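Local coordinates for protein fibrillarin-like rRNA/tRNA 2'-O-methyltransferase (Aeropyrum pernix, PDB 4DF3) that probably methylates ribose 2'-hydroxyls of rRNA and tRNA at sites chosen by a guide RNA, using bound S-adenosyl-L-methionine as methyl donor, at residues S25-T30 with Y52-A57. The protein carries 2 engineered substitutions. Sequence-based numbering, arbitrary orientation.
Sequences SLRIAT and YREWNA
Thr30 and Arg53 form the hydrogen-bonded antiparallel pair at the tight end of the contact: Arg53 N gives a nearly straight 2.8 Å bond to Thr30 O (165°), and Thr30 N returns one of 3.0 Å to Arg53 O. Next along, Ala29 and Glu54 make a non-hydrogen-bonded pair, close enough that Ala29 CB lies 3.2 Å from Arg53 O. Trp55 N then bonds Ile28 O at 2.9 Å. On the Thr30 face, methyl CG2 rests 3.9 Å from Trp55 CE3; Thr30 OG1 bonds Asp97 and His94, and the Arg53 guanidinium bonds Ser93 and pairs with Asp97, all on helix 90-99. His94 also stacks on the Trp55 ring. Strand 26-31 is the middle strand of the five-stranded antiparallel N-terminal sheet and 50-54 its neighbour, joined here to the methyltransferase domain, with the Trp55 side chain about 8 Å from the bound S-adenosylmethionine. Toward Ser25 the backbones splay apart, and a water takes over, accepting from Ile28 N and donating to Trp55 O. On this partly exposed side, Arg27, bent at chi2 (-74°), makes a salt bridge to Glu54, NE 3.3 Å from OE2, the two planes nearly parallel (8°) but offset; Arg43 shares that oxygen. Arg27 NH1 bonds Leu26 O and Ser25 OG.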
loop_
_atom_site.group_PDB
_atom_site.type_symbol
_atom_site.label_atom_id
_atom_site.label_comp_id
_atom_site.label_asym_id
_atom_site.label_seq_id
_atom_site.Cartn_x
_atom_site.Cartn_y
_atom_site.Cartn_z
ATOM N N SER A 25 -21.182 -9.898 -9.353
ATOM C CA SER A 25 -19.842 -9.271 -9.521
ATOM C C SER A 25 -19.162 -9.129 -8.125
ATOM O O SER A 25 -19.851 -9.088 -7.073
ATOM C CB SER A 25 -19.890 -7.941 -10.276
ATOM O OG SER A 25 -20.327 -6.856 -9.485
ATOM N N LEU A 26 -17.832 -9.130 -8.121
ATOM C CA LEU A 26 -17.134 -9.266 -6.885
ATOM C C LEU A 26 -16.222 -8.055 -6.678
ATOM O O LEU A 26 -15.762 -7.417 -7.647
ATOM C CB LEU A 26 -16.330 -10.565 -6.872
ATOM C CG LEU A 26 -17.018 -11.946 -6.733
ATOM C CD1 LEU A 26 -15.925 -13.047 -6.876
ATOM C CD2 LEU A 26 -17.739 -12.107 -5.420
ATOM N N ARG A 27 -15.996 -7.740 -5.392
ATOM C CA ARG A 27 -15.096 -6.637 -4.988
ATOM C C ARG A 27 -14.311 -7.114 -3.779
ATOM O O ARG A 27 -14.620 -8.150 -3.219
ATOM C CB ARG A 27 -15.952 -5.433 -4.599
ATOM C CG ARG A 27 -16.842 -4.939 -5.718
ATOM C CD ARG A 27 -15.957 -4.215 -6.753
ATOM N NE ARG A 27 -16.768 -3.380 -7.626
ATOM C CZ ARG A 27 -17.648 -3.874 -8.494
ATOM N NH1 ARG A 27 -17.768 -5.209 -8.635
ATOM N NH2 ARG A 27 -18.365 -3.029 -9.238
ATOM N N ILE A 28 -13.248 -6.400 -3.411
ATOM C CA ILE A 28 -12.595 -6.665 -2.150
ATOM C C ILE A 28 -12.778 -5.477 -1.279
ATOM O O ILE A 28 -13.093 -4.385 -1.766
ATOM C CB ILE A 28 -11.102 -6.994 -2.284
ATOM C CG1 ILE A 28 -10.399 -5.942 -3.162
ATOM C CG2 ILE A 28 -10.975 -8.437 -2.831
ATOM C CD1 ILE A 28 -8.815 -6.087 -3.174
ATOM N N ALA A 29 -12.627 -5.678 0.041
ATOM C CA ALA A 29 -12.980 -4.594 0.960
ATOM C C ALA A 29 -12.151 -4.854 2.251
ATOM O O ALA A 29 -11.661 -5.953 2.455
ATOM C CB ALA A 29 -14.454 -4.601 1.292
ATOM N N THR A 30 -11.960 -3.810 3.049
ATOM C CA THR A 30 -11.377 -4.001 4.353
ATOM C C THR A 30 -12.463 -3.640 5.441
ATOM O O THR A 30 -13.428 -2.993 5.159
ATOM C CB THR A 30 -10.150 -3.155 4.548
ATOM O OG1 THR A 30 -10.432 -1.788 4.174
ATOM C CG2 THR A 30 -9.036 -3.735 3.778
ATOM N N TYR A 52 -17.777 -2.367 6.212
ATOM C CA TYR A 52 -16.609 -2.643 5.332
ATOM C C TYR A 52 -16.485 -1.495 4.360
ATOM O O TYR A 52 -17.485 -0.891 3.944
ATOM C CB TYR A 52 -16.812 -3.974 4.546
ATOM C CG TYR A 52 -16.892 -5.164 5.486
ATOM C CD1 TYR A 52 -15.784 -5.875 5.810
ATOM C CD2 TYR A 52 -18.141 -5.556 6.057
ATOM C CE1 TYR A 52 -15.841 -6.983 6.728
ATOM C CE2 TYR A 52 -18.215 -6.666 6.956
ATOM C CZ TYR A 52 -17.090 -7.361 7.256
ATOM O OH TYR A 52 -17.168 -8.412 8.110
ATOM N N ARG A 53 -15.257 -1.250 3.919
ATOM C CA ARG A 53 -14.967 -0.171 3.024
ATOM C C ARG A 53 -14.474 -0.854 1.729
ATOM O O ARG A 53 -13.470 -1.560 1.764
ATOM C CB ARG A 53 -13.812 0.692 3.560
ATOM C CG ARG A 53 -14.045 1.475 4.884
ATOM C CD ARG A 53 -12.727 2.154 5.335
ATOM N NE ARG A 53 -12.232 3.013 4.345
ATOM C CZ ARG A 53 -10.991 3.035 3.876
ATOM N NH1 ARG A 53 -10.012 2.262 4.369
ATOM N NH2 ARG A 53 -10.729 3.936 2.983
ATOM N N GLU A 54 -15.146 -0.607 0.609
ATOM C CA GLU A 54 -14.641 -1.113 -0.655
ATOM C C GLU A 54 -13.178 -0.646 -0.912
ATOM O O GLU A 54 -12.864 0.506 -0.730
ATOM C CB GLU A 54 -15.549 -0.693 -1.818
ATOM C CG GLU A 54 -15.104 -1.245 -3.129
ATOM C CD GLU A 54 -16.034 -0.737 -4.273
ATOM O OE1 GLU A 54 -16.093 0.455 -4.519
ATOM O OE2 GLU A 54 -16.786 -1.528 -4.845
ATOM N N TRP A 55 -12.322 -1.583 -1.307
ATOM C CA TRP A 55 -10.976 -1.298 -1.628
ATOM C C TRP A 55 -10.873 -1.324 -3.172
ATOM O O TRP A 55 -10.643 -2.372 -3.779
ATOM C CB TRP A 55 -10.047 -2.312 -0.990
ATOM C CG TRP A 55 -8.563 -1.913 -1.008
ATOM C CD1 TRP A 55 -8.034 -0.761 -1.479
ATOM C CD2 TRP A 55 -7.488 -2.656 -0.440
ATOM N NE1 TRP A 55 -6.650 -0.754 -1.278
ATOM C CE2 TRP A 55 -6.301 -1.914 -0.654
ATOM C CE3 TRP A 55 -7.421 -3.893 0.240
ATOM C CZ2 TRP A 55 -5.059 -2.339 -0.226
ATOM C CZ3 TRP A 55 -6.156 -4.355 0.657
ATOM C CH2 TRP A 55 -4.979 -3.577 0.399
ATOM N N ASN A 56 -10.975 -0.148 -3.773
ATOM C CA ASN A 56 -11.156 -0.098 -5.245
ATOM C C ASN A 56 -9.776 -0.175 -5.910
ATOM O O ASN A 56 -8.963 0.718 -5.715
ATOM C CB ASN A 56 -11.747 1.283 -5.562
ATOM C CG ASN A 56 -12.026 1.482 -7.057
ATOM O OD1 ASN A 56 -11.744 0.601 -7.903
ATOM N ND2 ASN A 56 -12.641 2.627 -7.384
ATOM N N ALA A 57 -9.479 -1.255 -6.642
ATOM C CA ALA A 57 -8.197 -1.443 -7.209
ATOM C C ALA A 57 -7.878 -0.406 -8.296
ATOM O O ALA A 57 -6.715 -0.245 -8.690
ATOM C CB ALA A 57 -8.114 -2.881 -7.792
HETATM O O HOH W 1 -12.732 -3.911 -5.031
#